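Local coordinates for protein esterase (PDB 3DOH) that probably hydrolyses carboxylic esters, as a thermostable esterase that joins an immunoglobulin-like domain to an alpha/beta-hydrolase domain, at residues Asp151-Val156 and Val247-Arg252; Phe179-Gly184 and Ser225-Leu230; Pro206-Val211 and Glu370-Leu375. All blocks are in the same frame, centred on the assembly; numbering follows the deposited sequence.

The chain first builds the sheet of strands 8-16 to 129-139. All three contacts involve the second sheet or the helices and loops around it. Contact 1 starts in the turn after strand 144-150, contact 2 at the end of strand 174-180, and contact 3 at helix 206-209. Residues 225-230 then close contact 2. Residues 247-252 close contact 1 around it, so contact 2 is nested. Contact 3 closes last, at 370-375, and crosses both others. Contact 1 ties an edge hairpin to helix 242-257. Contact 2 ties a central strand end to the loop before that helix. Contact 3 brings helix 206-209 to the C-terminal helix. Contacts 1 and 2 touch where V247 packs on W227.

Contact 1 (Asp151-Val156 and Val247-Arg252); sequences DPETGV and VIKIIR
K249 reaches from helix 242-257 to D151, in the turn between the antiparallel strands 144-150 and 157-163. The turn holds an Asx motif, in which D151 OD1 accepts from T154 N, and D151, E153 and K249 form a salt-bridge network across it. The CB of K249 points at the turn. Its CG lies anti to the carbonyl carbon (chi1 -70°), and the chain beyond is extended, which carries the amine across to the carboxylate. CD is the first atom to arrive, 3.5 Å from D151 OD2. CE follows, 3.6 Å from the same OD2. At the tip, K249 NZ makes a salt bridge of 2.6 Å with D151 OD1. A weak bond of 2.9 Å joins K249 NZ to D151 OD2, so both oxygens face the amine. NZ also lies against E153 CB, and its ion pair with E153 OE1 is long, at 4.0 Å. The side chains of D151 and E153 each cross the lysine at about a right angle. K249 and I250 also pack on F149 of strand 144-150, and I250 and I251 on L217 of strand 215-219, which places the helix against the sheet. T154 N donates to D151 OD1 at 3.0 Å, from above the carboxylate plane. K249 NZ comes to OD1 on the syn side, 26° out of that plane and from the opposite face.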
ATOM      1  N   ASP A 151     -11.386 -13.580 -56.838  1.00 52.60           N
ATOM      2  CA  ASP A 151     -11.112 -14.953 -57.233  1.00 54.52           C
ATOM      3  C   ASP A 151     -12.007 -15.297 -58.434  1.00 55.95           C
ATOM      4  O   ASP A 151     -13.216 -15.379 -58.284  1.00 56.17           O
ATOM      5  CB  ASP A 151     -11.387 -15.860 -56.019  1.00 54.68           C
ATOM      6  CG  ASP A 151     -11.193 -17.357 -56.312  1.00 55.15           C
ATOM      7  OD1 ASP A 151     -11.519 -17.805 -57.440  1.00 55.48           O
ATOM      8  OD2 ASP A 151     -10.736 -18.090 -55.390  1.00 53.46           O
ATOM      9  N   PRO A 152     -11.417 -15.485 -59.637  1.00 57.40           N
ATOM     10  CA  PRO A 152     -12.219 -15.549 -60.882  1.00 58.27           C
ATOM     11  C   PRO A 152     -12.961 -16.888 -61.072  1.00 58.97           C
ATOM     12  O   PRO A 152     -13.924 -16.960 -61.867  1.00 58.78           O
ATOM     13  CB  PRO A 152     -11.162 -15.365 -61.976  1.00 57.95           C
ATOM     14  CG  PRO A 152      -9.946 -16.000 -61.403  1.00 57.37           C
ATOM     15  CD  PRO A 152      -9.979 -15.691 -59.912  1.00 57.57           C
ATOM     16  N   GLU A 153     -12.473 -17.916 -60.359  1.00 59.80           N
ATOM     17  CA  GLU A 153     -13.096 -19.250 -60.261  1.00 60.32           C
ATOM     18  C   GLU A 153     -14.333 -19.284 -59.308  1.00 60.34           C
ATOM     19  O   GLU A 153     -15.278 -20.036 -59.576  1.00 60.56           O
ATOM     20  CB  GLU A 153     -12.058 -20.331 -59.861  1.00 60.00           C
ATOM     21  CG  GLU A 153     -12.639 -21.781 -59.815  1.00 60.85           C
ATOM     22  CD  GLU A 153     -11.630 -22.916 -59.422  1.00 62.01           C
ATOM     23  OE1 GLU A 153     -10.478 -22.960 -59.948  1.00 63.11           O
ATOM     24  OE2 GLU A 153     -12.028 -23.789 -58.598  1.00 62.08           O
ATOM     25  N   THR A 154     -14.331 -18.481 -58.224  1.00 60.08           N
ATOM     26  CA  THR A 154     -15.404 -18.528 -57.189  1.00 59.29           C
ATOM     27  C   THR A 154     -16.128 -17.238 -56.747  1.00 58.18           C
ATOM     28  O   THR A 154     -16.932 -17.312 -55.821  1.00 58.82           O
ATOM     29  CB  THR A 154     -14.949 -19.224 -55.850  1.00 59.18           C
ATOM     30  OG1 THR A 154     -14.240 -18.284 -55.029  1.00 59.51           O
ATOM     31  CG2 THR A 154     -14.101 -20.490 -56.083  1.00 59.28           C
ATOM     32  N   GLY A 155     -15.864 -16.080 -57.359  1.00 56.66           N
ATOM     33  CA  GLY A 155     -16.542 -14.825 -56.969  1.00 54.82           C
ATOM     34  C   GLY A 155     -16.063 -14.143 -55.679  1.00 53.67           C
ATOM     35  O   GLY A 155     -15.878 -12.919 -55.652  1.00 52.88           O
ATOM     36  N   VAL A 156     -15.888 -14.949 -54.635  1.00 52.66           N
ATOM     37  CA  VAL A 156     -15.310 -14.496 -53.380  1.00 51.64           C
ATOM     38  C   VAL A 156     -14.357 -13.335 -53.601  1.00 50.30           C
ATOM     39  O   VAL A 156     -13.441 -13.412 -54.419  1.00 50.72           O
ATOM     40  CB  VAL A 156     -14.562 -15.633 -52.661  1.00 52.18           C
ATOM     41  CG1 VAL A 156     -14.468 -15.346 -51.169  1.00 51.89           C
ATOM     42  CG2 VAL A 156     -15.252 -16.965 -52.911  1.00 52.61           C
ATOM     43  N   VAL A 247      -6.496 -17.181 -51.107  1.00 31.67           N
ATOM     44  CA  VAL A 247      -5.114 -16.843 -50.657  1.00 31.27           C
ATOM     45  C   VAL A 247      -4.008 -17.494 -51.506  1.00 32.06           C
ATOM     46  O   VAL A 247      -3.024 -16.860 -51.886  1.00 31.50           O
ATOM     47  CB  VAL A 247      -4.896 -17.217 -49.171  1.00 31.73           C
ATOM     48  CG1 VAL A 247      -3.444 -17.009 -48.740  1.00 29.73           C
ATOM     49  CG2 VAL A 247      -5.846 -16.448 -48.290  1.00 29.99           C
ATOM     50  N   ILE A 248      -4.170 -18.767 -51.828  1.00 32.84           N
ATOM     51  CA  ILE A 248      -3.179 -19.392 -52.699  1.00 34.22           C
ATOM     52  C   ILE A 248      -3.011 -18.667 -54.042  1.00 35.02           C
ATOM     53  O   ILE A 248      -1.898 -18.324 -54.448  1.00 35.24           O
ATOM     54  CB  ILE A 248      -3.478 -20.860 -52.917  1.00 33.77           C
ATOM     55  CG1 ILE A 248      -3.488 -21.564 -51.566  1.00 34.44           C
ATOM     56  CG2 ILE A 248      -2.449 -21.458 -53.843  1.00 32.98           C
ATOM     57  CD1 ILE A 248      -2.144 -21.523 -50.844  1.00 32.46           C
ATOM     58  N   LYS A 249      -4.133 -18.415 -54.703  1.00 36.14           N
ATOM     59  CA  LYS A 249      -4.134 -17.741 -55.998  1.00 37.30           C
ATOM     60  C   LYS A 249      -3.442 -16.416 -55.860  1.00 37.20           C
ATOM     61  O   LYS A 249      -2.745 -15.980 -56.745  1.00 37.39           O
ATOM     62  CB  LYS A 249      -5.566 -17.550 -56.502  1.00 37.57           C
ATOM     63  CG  LYS A 249      -6.236 -18.841 -56.919  1.00 39.83           C
ATOM     64  CD  LYS A 249      -7.719 -18.641 -57.083  1.00 45.06           C
ATOM     65  CE  LYS A 249      -8.396 -19.985 -57.372  1.00 49.32           C
ATOM     66  NZ  LYS A 249      -9.907 -19.879 -57.462  1.00 50.58           N
ATOM     67  N   ILE A 250      -3.596 -15.788 -54.709  1.00 37.93           N
ATOM     68  CA  ILE A 250      -2.953 -14.501 -54.515  1.00 37.83           C
ATOM     69  C   ILE A 250      -1.443 -14.593 -54.229  1.00 37.99           C
ATOM     70  O   ILE A 250      -0.683 -13.720 -54.682  1.00 38.64           O
ATOM     71  CB  ILE A 250      -3.823 -13.531 -53.652  1.00 37.83           C
ATOM     72  CG1 ILE A 250      -3.037 -12.675 -52.704  1.00 36.13           C
ATOM     73  CG2 ILE A 250      -4.916 -14.268 -52.840  1.00 38.86           C
ATOM     74  CD1 ILE A 250      -4.048 -12.080 -51.756  1.00 36.84           C
ATOM     75  N   ILE A 251      -0.998 -15.669 -53.569  1.00 37.45           N
ATOM     76  CA  ILE A 251       0.445 -15.957 -53.490  1.00 36.88           C
ATOM     77  C   ILE A 251       1.030 -16.011 -54.909  1.00 37.13           C
ATOM     78  O   ILE A 251       2.098 -15.442 -55.188  1.00 36.05           O
ATOM     79  CB  ILE A 251       0.757 -17.234 -52.637  1.00 36.95           C
ATOM     80  CG1 ILE A 251       0.620 -16.901 -51.142  1.00 36.09           C
ATOM     81  CG2 ILE A 251       2.164 -17.775 -52.895  1.00 35.67           C
ATOM     82  CD1 ILE A 251       0.327 -18.097 -50.266  1.00 35.06           C
ATOM     83  N   ARG A 252       0.290 -16.650 -55.817  1.00 38.02           N
ATOM     84  CA  ARG A 252       0.747 -16.800 -57.219  1.00 38.35           C
ATOM     85  C   ARG A 252       0.743 -15.501 -57.970  1.00 37.35           C
ATOM     86  O   ARG A 252       1.630 -15.287 -58.778  1.00 37.63           O
ATOM     87  CB  ARG A 252      -0.038 -17.854 -57.982  1.00 38.30           C
ATOM     88  CG  ARG A 252      -0.071 -19.155 -57.234  1.00 42.09           C
ATOM     89  CD  ARG A 252      -0.491 -20.327 -58.127  1.00 48.49           C
ATOM     90  NE  ARG A 252      -0.009 -21.585 -57.551  1.00 54.20           N
ATOM     91  CZ  ARG A 252      -0.796 -22.602 -57.202  1.00 56.87           C
ATOM     92  NH1 ARG A 252      -2.128 -22.520 -57.404  1.00 58.47           N
ATOM     93  NH2 ARG A 252      -0.253 -23.703 -56.665  1.00 54.47           N
TER

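Contact 2 (Phe179-Gly184 and Ser225-Leu230); sequences FLHGAG and SSWSTL. With SO4 (sulfate ion), chain C.
The end of strand 174-180 and the loop after it, beside the probable active site, meet W227 through L180 and H181. The indole N-H of W227 donates to the backbone of H181. W227 NE1 to H181 O is 2.7 Å, and the bond is nearly straight at 169°. The acceptor lies in the indole plane, and the donor lies in the carbonyl plane. L180 covers one face of the indole. Its CB makes a CH-pi contact 3.8 Å from the centroid of the W227 five-membered ring, while CD2 sits over the middle of the fused system. In alpha/beta hydrolases this loop commonly supplies part of the oxyanion hole. That is consistent with A183 N, which donates to sulfate O3 at 2.6 Å; the same sulfate is bonded to S271 and H359 of the probable catalytic triad. The imidazole of H181 takes the edge of W227. CZ2 lies over one H181 face, in an offset edge-to-face pair with planes at 61°. H181 CG stands between the backbone N and the carbonyl carbon (chi1 66°), which brings H181 ND1 within 2.7 Å of G182 O, its acceptor. H181 NE2 accepts from C221 N, so the ring is held at both nitrogens.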
ATOM      1  N   PHE A 179       0.543 -14.360 -43.536  1.00 24.80           N
ATOM      2  CA  PHE A 179      -0.109 -14.477 -42.234  1.00 24.96           C
ATOM      3  C   PHE A 179      -1.623 -14.700 -42.339  1.00 25.84           C
ATOM      4  O   PHE A 179      -2.350 -13.898 -42.983  1.00 25.97           O
ATOM      5  CB  PHE A 179       0.162 -13.220 -41.378  1.00 25.09           C
ATOM      6  CG  PHE A 179      -0.688 -13.152 -40.116  1.00 25.03           C
ATOM      7  CD1 PHE A 179      -0.605 -14.162 -39.143  1.00 25.60           C
ATOM      8  CD2 PHE A 179      -1.595 -12.115 -39.924  1.00 23.76           C
ATOM      9  CE1 PHE A 179      -1.407 -14.133 -38.003  1.00 24.69           C
ATOM     10  CE2 PHE A 179      -2.402 -12.088 -38.789  1.00 24.32           C
ATOM     11  CZ  PHE A 179      -2.307 -13.114 -37.827  1.00 23.07           C
ATOM     12  N   LEU A 180      -2.111 -15.759 -41.693  1.00 25.76           N
ATOM     13  CA  LEU A 180      -3.558 -15.977 -41.614  1.00 26.20           C
ATOM     14  C   LEU A 180      -4.098 -15.627 -40.236  1.00 27.07           C
ATOM     15  O   LEU A 180      -3.734 -16.265 -39.236  1.00 27.77           O
ATOM     16  CB  LEU A 180      -3.892 -17.416 -41.923  1.00 25.46           C
ATOM     17  CG  LEU A 180      -3.326 -17.954 -43.224  1.00 26.43           C
ATOM     18  CD1 LEU A 180      -3.621 -19.481 -43.298  1.00 25.47           C
ATOM     19  CD2 LEU A 180      -3.880 -17.171 -44.449  1.00 23.99           C
ATOM     20  N   HIS A 181      -4.975 -14.624 -40.169  1.00 27.50           N
ATOM     21  CA  HIS A 181      -5.493 -14.141 -38.884  1.00 26.98           C
ATOM     22  C   HIS A 181      -6.542 -15.085 -38.283  1.00 27.29           C
ATOM     23  O   HIS A 181      -7.023 -16.029 -38.936  1.00 27.66           O
ATOM     24  CB  HIS A 181      -6.105 -12.785 -39.091  1.00 26.60           C
ATOM     25  CG  HIS A 181      -7.316 -12.832 -39.949  1.00 28.65           C
ATOM     26  ND1 HIS A 181      -8.514 -13.342 -39.498  1.00 28.39           N
ATOM     27  CD2 HIS A 181      -7.504 -12.509 -41.250  1.00 30.08           C
ATOM     28  CE1 HIS A 181      -9.402 -13.291 -40.474  1.00 29.87           C
ATOM     29  NE2 HIS A 181      -8.815 -12.796 -41.549  1.00 31.26           N
ATOM     30  N   GLY A 182      -6.924 -14.797 -37.042  1.00 27.66           N
ATOM     31  CA  GLY A 182      -7.863 -15.630 -36.292  1.00 27.87           C
ATOM     32  C   GLY A 182      -9.299 -15.184 -36.524  1.00 28.18           C
ATOM     33  O   GLY A 182      -9.524 -14.161 -37.180  1.00 28.95           O
ATOM     34  N   ALA A 183     -10.263 -15.925 -35.965  1.00 27.81           N
ATOM     35  CA  ALA A 183     -11.682 -15.657 -36.179  1.00 27.40           C
ATOM     36  C   ALA A 183     -12.025 -14.215 -35.946  1.00 27.65           C
ATOM     37  O   ALA A 183     -12.722 -13.609 -36.760  1.00 27.28           O
ATOM     38  CB  ALA A 183     -12.546 -16.546 -35.327  1.00 26.29           C
ATOM     39  N   GLY A 184     -11.518 -13.653 -34.854  1.00 28.04           N
ATOM     40  CA  GLY A 184     -11.965 -12.334 -34.420  1.00 29.20           C
ATOM     41  C   GLY A 184     -11.603 -11.227 -35.377  1.00 30.39           C
ATOM     42  O   GLY A 184     -12.245 -10.191 -35.399  1.00 31.45           O
ATOM     43  N   SER A 225     -17.246 -16.921 -43.025  1.00 41.35           N
ATOM     44  CA  SER A 225     -16.482 -18.129 -43.310  1.00 40.55           C
ATOM     45  C   SER A 225     -15.192 -18.171 -42.498  1.00 40.77           C
ATOM     46  O   SER A 225     -15.148 -17.701 -41.361  1.00 40.74           O
ATOM     47  CB  SER A 225     -16.166 -18.222 -44.805  1.00 39.69           C
ATOM     48  OG  SER A 225     -15.667 -19.505 -45.141  1.00 39.83           O
ATOM     49  N   SER A 226     -14.144 -18.738 -43.089  1.00 40.35           N
ATOM     50  CA  SER A 226     -12.940 -19.087 -42.344  1.00 40.30           C
ATOM     51  C   SER A 226     -12.041 -20.017 -43.152  1.00 40.02           C
ATOM     52  O   SER A 226     -12.507 -20.725 -44.045  1.00 40.48           O
ATOM     53  CB  SER A 226     -13.306 -19.739 -41.009  1.00 40.53           C
ATOM     54  OG  SER A 226     -13.764 -21.067 -41.198  1.00 41.71           O
ATOM     55  N   TRP A 227     -10.751 -20.009 -42.834  1.00 39.38           N
ATOM     56  CA  TRP A 227      -9.713 -20.398 -43.804  1.00 38.87           C
ATOM     57  C   TRP A 227      -9.885 -21.865 -44.207  1.00 39.85           C
ATOM     58  O   TRP A 227      -9.779 -22.207 -45.372  1.00 39.54           O
ATOM     59  CB  TRP A 227      -8.290 -20.172 -43.267  1.00 37.58           C
ATOM     60  CG  TRP A 227      -7.959 -18.795 -42.758  1.00 35.34           C
ATOM     61  CD1 TRP A 227      -7.706 -18.447 -41.476  1.00 33.44           C
ATOM     62  CD2 TRP A 227      -7.822 -17.604 -43.530  1.00 35.53           C
ATOM     63  NE1 TRP A 227      -7.431 -17.120 -41.383  1.00 32.47           N
ATOM     64  CE2 TRP A 227      -7.491 -16.569 -42.633  1.00 35.24           C
ATOM     65  CE3 TRP A 227      -7.943 -17.306 -44.898  1.00 33.95           C
ATOM     66  CZ2 TRP A 227      -7.277 -15.239 -43.057  1.00 35.27           C
ATOM     67  CZ3 TRP A 227      -7.736 -16.001 -45.311  1.00 34.18           C
ATOM     68  CH2 TRP A 227      -7.402 -14.977 -44.387  1.00 33.92           C
ATOM     69  N   SER A 228     -10.139 -22.706 -43.211  1.00 41.61           N
ATOM     70  CA  SER A 228     -10.414 -24.121 -43.375  1.00 43.85           C
ATOM     71  C   SER A 228     -11.880 -24.327 -43.060  1.00 45.67           C
ATOM     72  O   SER A 228     -12.500 -23.446 -42.474  1.00 45.98           O
ATOM     73  CB  SER A 228      -9.579 -24.948 -42.389  1.00 43.66           C
ATOM     74  OG  SER A 228     -10.207 -25.041 -41.119  1.00 42.99           O
ATOM     75  N   THR A 229     -12.424 -25.478 -43.445  1.00 47.93           N
ATOM     76  CA  THR A 229     -13.770 -25.868 -43.041  1.00 50.87           C
ATOM     77  C   THR A 229     -13.867 -26.044 -41.529  1.00 53.51           C
ATOM     78  O   THR A 229     -14.228 -27.114 -41.040  1.00 54.16           O
ATOM     79  CB  THR A 229     -14.210 -27.174 -43.730  1.00 50.22           C
ATOM     80  OG1 THR A 229     -13.190 -28.169 -43.569  1.00 49.99           O
ATOM     81  CG2 THR A 229     -14.453 -26.938 -45.212  1.00 49.56           C
ATOM     82  N   LEU A 230     -13.541 -24.984 -40.797  1.00 56.31           N
ATOM     83  CA  LEU A 230     -13.679 -24.975 -39.340  1.00 58.17           C
ATOM     84  C   LEU A 230     -15.096 -24.520 -38.988  1.00 59.96           C
ATOM     85  O   LEU A 230     -15.900 -25.316 -38.477  1.00 60.24           O
ATOM     86  CB  LEU A 230     -12.607 -24.047 -38.704  1.00 58.15           C
ATOM     87  CG  LEU A 230     -12.552 -23.684 -37.200  1.00 57.38           C
ATOM     88  CD1 LEU A 230     -12.241 -24.898 -36.322  1.00 58.44           C
ATOM     89  CD2 LEU A 230     -11.528 -22.583 -36.929  1.00 57.86           C
TER
HETATM   90  S   SO4 C 400      -9.625 -16.394 -32.706  1.00 37.72           S
HETATM   91  O1  SO4 C 400     -10.998 -16.054 -32.330  1.00 39.56           O
HETATM   92  O2  SO4 C 400      -8.914 -15.106 -32.948  1.00 38.99           O
HETATM   93  O3  SO4 C 400      -9.666 -17.305 -33.874  1.00 37.93           O
HETATM   94  O4  SO4 C 400      -8.985 -17.116 -31.626  1.00 37.21           O

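Contact 3 (Pro206-Val211 and Glu370-Leu375); sequences PRYQVV and EAIEWL. With SO4 (sulfate ion), chain D.
The Y208 ring has I372 CG2 on one face and its neighbour R207 CG on the other. The I372 methyl makes a CH-pi contact, 3.9 Å from CG2 to the Y208 ring centroid and 23° off the normal. It sits toward the rim, beside Y208 CD1 and CE1. The other branch of I372 goes to the phenol end: CD1 is 3.5 Å from Y208 OH and 3.6 Å from Y208 CZ. I372 CG1 lies anti to its carbonyl carbon (chi1 -72°) while CG2 lies anti to its N. This spreads CG2 over the ring face and sends CD1 to the phenol end. V211 CG2 approaches E373 OE1 more loosely, at 4.4 Å. The second flat group is the R207 guanidinium. It holds a sulfate, probably from the crystallisation liquor, edge-on and in plane. R207 NH1 donates to sulfate O1 at 2.9 Å and R207 NH2 to sulfate O3 at 2.8 Å, both nearly straight. In the second subunit, K348 N also binds this sulfate, and E345 O accepts from R207 NE. Shortening R207 to an alanine is likely to leave the sulfate and that carbonyl without these donors, and to strip cover from one Y208 face. W374 and L375 face strand 290-294. The C-terminal helix 369-376 thus packs on the sheet, as in the alpha/beta-hydrolase fold, while its I372 meets Y208 of helix 206-209, whose R207 lies at the subunit interface.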
ATOM      1  N   PRO A 206      11.565  -2.716 -38.772  1.00 25.28           N
ATOM      2  CA  PRO A 206      13.003  -2.482 -39.080  1.00 24.73           C
ATOM      3  C   PRO A 206      14.025  -3.440 -38.456  1.00 24.51           C
ATOM      4  O   PRO A 206      14.891  -3.941 -39.173  1.00 25.07           O
ATOM      5  CB  PRO A 206      13.223  -1.050 -38.621  1.00 24.62           C
ATOM      6  CG  PRO A 206      11.907  -0.408 -38.945  1.00 24.41           C
ATOM      7  CD  PRO A 206      10.836  -1.434 -38.663  1.00 24.45           C
ATOM      8  N   ARG A 207      13.914  -3.764 -37.175  1.00 25.24           N
ATOM      9  CA  ARG A 207      14.904  -4.707 -36.557  1.00 25.83           C
ATOM     10  C   ARG A 207      15.088  -6.014 -37.344  1.00 25.23           C
ATOM     11  O   ARG A 207      16.194  -6.575 -37.384  1.00 24.11           O
ATOM     12  CB  ARG A 207      14.585  -5.008 -35.078  1.00 25.52           C
ATOM     13  CG  ARG A 207      13.214  -5.674 -34.834  1.00 28.28           C
ATOM     14  CD  ARG A 207      12.933  -5.918 -33.353  1.00 26.75           C
ATOM     15  NE  ARG A 207      13.309  -4.724 -32.625  1.00 29.28           N
ATOM     16  CZ  ARG A 207      12.461  -3.732 -32.365  1.00 32.66           C
ATOM     17  NH1 ARG A 207      11.186  -3.850 -32.759  1.00 32.68           N
ATOM     18  NH2 ARG A 207      12.874  -2.640 -31.701  1.00 32.17           N
ATOM     19  N   TYR A 208      14.000  -6.499 -37.957  1.00 24.89           N
ATOM     20  CA  TYR A 208      14.086  -7.730 -38.714  1.00 24.88           C
ATOM     21  C   TYR A 208      14.320  -7.475 -40.178  1.00 25.64           C
ATOM     22  O   TYR A 208      15.119  -8.174 -40.821  1.00 25.71           O
ATOM     23  CB  TYR A 208      12.853  -8.620 -38.483  1.00 24.36           C
ATOM     24  CG  TYR A 208      12.681  -8.978 -37.058  1.00 24.29           C
ATOM     25  CD1 TYR A 208      13.694  -9.682 -36.360  1.00 24.33           C
ATOM     26  CD2 TYR A 208      11.551  -8.579 -36.358  1.00 25.93           C
ATOM     27  CE1 TYR A 208      13.558  -9.999 -35.028  1.00 23.64           C
ATOM     28  CE2 TYR A 208      11.395  -8.904 -34.997  1.00 25.31           C
ATOM     29  CZ  TYR A 208      12.413  -9.607 -34.351  1.00 24.57           C
ATOM     30  OH  TYR A 208      12.288  -9.900 -33.030  1.00 24.12           O
ATOM     31  N   GLN A 209      13.636  -6.478 -40.722  1.00 26.57           N
ATOM     32  CA  GLN A 209      13.755  -6.187 -42.157  1.00 27.71           C
ATOM     33  C   GLN A 209      15.179  -5.972 -42.628  1.00 28.33           C
ATOM     34  O   GLN A 209      15.552  -6.383 -43.702  1.00 28.48           O
ATOM     35  CB  GLN A 209      12.951  -4.957 -42.493  1.00 27.04           C
ATOM     36  CG  GLN A 209      11.519  -5.289 -42.598  1.00 25.91           C
ATOM     37  CD  GLN A 209      11.257  -6.160 -43.790  1.00 23.63           C
ATOM     38  OE1 GLN A 209      11.929  -6.033 -44.827  1.00 21.90           O
ATOM     39  NE2 GLN A 209      10.267  -7.054 -43.664  1.00 24.13           N
ATOM     40  N   VAL A 210      15.960  -5.312 -41.791  1.00 29.66           N
ATOM     41  CA  VAL A 210      17.323  -4.926 -42.077  1.00 30.36           C
ATOM     42  C   VAL A 210      18.263  -6.133 -42.085  1.00 31.81           C
ATOM     43  O   VAL A 210      19.349  -6.083 -42.688  1.00 32.16           O
ATOM     44  CB  VAL A 210      17.756  -3.899 -41.018  1.00 30.78           C
ATOM     45  CG1 VAL A 210      18.499  -4.586 -39.826  1.00 28.95           C
ATOM     46  CG2 VAL A 210      18.544  -2.834 -41.647  1.00 31.58           C
ATOM     47  N   VAL A 211      17.856  -7.234 -41.442  1.00 32.89           N
ATOM     48  CA  VAL A 211      18.616  -8.498 -41.585  1.00 33.80           C
ATOM     49  C   VAL A 211      17.963  -9.546 -42.492  1.00 33.72           C
ATOM     50  O   VAL A 211      18.652 -10.401 -43.035  1.00 34.63           O
ATOM     51  CB  VAL A 211      19.110  -9.097 -40.218  1.00 33.58           C
ATOM     52  CG1 VAL A 211      19.917  -8.069 -39.483  1.00 32.70           C
ATOM     53  CG2 VAL A 211      17.967  -9.491 -39.358  1.00 35.55           C
ATOM     54  N   GLU A 370      14.064 -16.170 -31.371  1.00 32.95           N
ATOM     55  CA  GLU A 370      14.565 -17.462 -31.817  1.00 32.79           C
ATOM     56  C   GLU A 370      13.674 -17.989 -32.962  1.00 30.61           C
ATOM     57  O   GLU A 370      14.161 -18.409 -34.019  1.00 29.75           O
ATOM     58  CB  GLU A 370      14.571 -18.459 -30.626  1.00 32.68           C
ATOM     59  CG  GLU A 370      15.893 -19.216 -30.379  1.00 35.63           C
ATOM     60  CD  GLU A 370      15.748 -20.775 -30.118  1.00 36.87           C
ATOM     61  OE1 GLU A 370      15.189 -21.219 -29.049  1.00 38.19           O
ATOM     62  OE2 GLU A 370      16.231 -21.555 -30.999  1.00 41.28           O
ATOM     63  N   ALA A 371      12.365 -17.924 -32.736  1.00 29.65           N
ATOM     64  CA  ALA A 371      11.341 -18.368 -33.692  1.00 28.77           C
ATOM     65  C   ALA A 371      11.423 -17.620 -35.016  1.00 28.52           C
ATOM     66  O   ALA A 371      11.437 -18.232 -36.099  1.00 27.57           O
ATOM     67  CB  ALA A 371       9.963 -18.197 -33.086  1.00 28.82           C
ATOM     68  N   ILE A 372      11.479 -16.295 -34.921  1.00 28.48           N
ATOM     69  CA  ILE A 372      11.694 -15.432 -36.094  1.00 28.96           C
ATOM     70  C   ILE A 372      12.969 -15.799 -36.871  1.00 29.80           C
ATOM     71  O   ILE A 372      12.934 -16.036 -38.094  1.00 29.44           O
ATOM     72  CB  ILE A 372      11.691 -13.966 -35.658  1.00 28.78           C
ATOM     73  CG1 ILE A 372      10.262 -13.568 -35.296  1.00 26.20           C
ATOM     74  CG2 ILE A 372      12.305 -13.079 -36.719  1.00 29.51           C
ATOM     75  CD1 ILE A 372      10.216 -12.471 -34.302  1.00 27.82           C
ATOM     76  N   GLU A 373      14.084 -15.911 -36.145  1.00 30.60           N
ATOM     77  CA  GLU A 373      15.366 -16.212 -36.775  1.00 31.34           C
ATOM     78  C   GLU A 373      15.291 -17.555 -37.451  1.00 31.53           C
ATOM     79  O   GLU A 373      15.732 -17.699 -38.617  1.00 33.04           O
ATOM     80  CB  GLU A 373      16.493 -16.206 -35.745  1.00 31.52           C
ATOM     81  CG  GLU A 373      17.079 -14.810 -35.476  1.00 35.38           C
ATOM     82  CD  GLU A 373      17.467 -14.086 -36.770  1.00 40.83           C
ATOM     83  OE1 GLU A 373      16.814 -13.060 -37.086  1.00 41.70           O
ATOM     84  OE2 GLU A 373      18.396 -14.562 -37.484  1.00 43.02           O
ATOM     85  N   TRP A 374      14.721 -18.536 -36.729  1.00 29.87           N
ATOM     86  CA  TRP A 374      14.600 -19.876 -37.233  1.00 27.91           C
ATOM     87  C   TRP A 374      13.813 -19.915 -38.544  1.00 27.65           C
ATOM     88  O   TRP A 374      14.143 -20.668 -39.459  1.00 26.93           O
ATOM     89  CB  TRP A 374      13.920 -20.743 -36.192  1.00 27.10           C
ATOM     90  CG  TRP A 374      13.535 -22.114 -36.720  1.00 27.54           C
ATOM     91  CD1 TRP A 374      14.326 -23.240 -36.733  1.00 26.07           C
ATOM     92  CD2 TRP A 374      12.267 -22.510 -37.316  1.00 26.55           C
ATOM     93  NE1 TRP A 374      13.622 -24.298 -37.269  1.00 25.94           N
ATOM     94  CE2 TRP A 374      12.365 -23.880 -37.631  1.00 26.61           C
ATOM     95  CE3 TRP A 374      11.055 -21.854 -37.563  1.00 27.29           C
ATOM     96  CZ2 TRP A 374      11.302 -24.593 -38.225  1.00 26.56           C
ATOM     97  CZ3 TRP A 374       9.997 -22.577 -38.156  1.00 26.09           C
ATOM     98  CH2 TRP A 374      10.137 -23.919 -38.481  1.00 25.11           C
ATOM     99  N   LEU A 375      12.761 -19.107 -38.653  1.00 27.67           N
ATOM    100  CA  LEU A 375      11.924 -19.230 -39.838  1.00 27.57           C
ATOM    101  C   LEU A 375      12.789 -18.833 -41.010  1.00 28.11           C
ATOM    102  O   LEU A 375      12.790 -19.520 -42.036  1.00 27.75           O
ATOM    103  CB  LEU A 375      10.664 -18.387 -39.740  1.00 27.36           C
ATOM    104  CG  LEU A 375       9.627 -18.407 -40.873  1.00 26.38           C
ATOM    105  CD1 LEU A 375       8.728 -19.626 -40.777  1.00 26.29           C
ATOM    106  CD2 LEU A 375       8.801 -17.174 -40.735  1.00 19.65           C
TER
HETATM  107  S   SO4 D 401       9.551  -0.552 -31.700  1.00 46.03           S
HETATM  108  O1  SO4 D 401       9.099  -1.892 -32.171  1.00 45.20           O
HETATM  109  O2  SO4 D 401       9.538   0.539 -32.658  1.00 44.26           O
HETATM  110  O3  SO4 D 401      10.903  -0.685 -31.142  1.00 46.90           O
HETATM  111  O4  SO4 D 401       8.588  -0.077 -30.713  1.00 47.92           O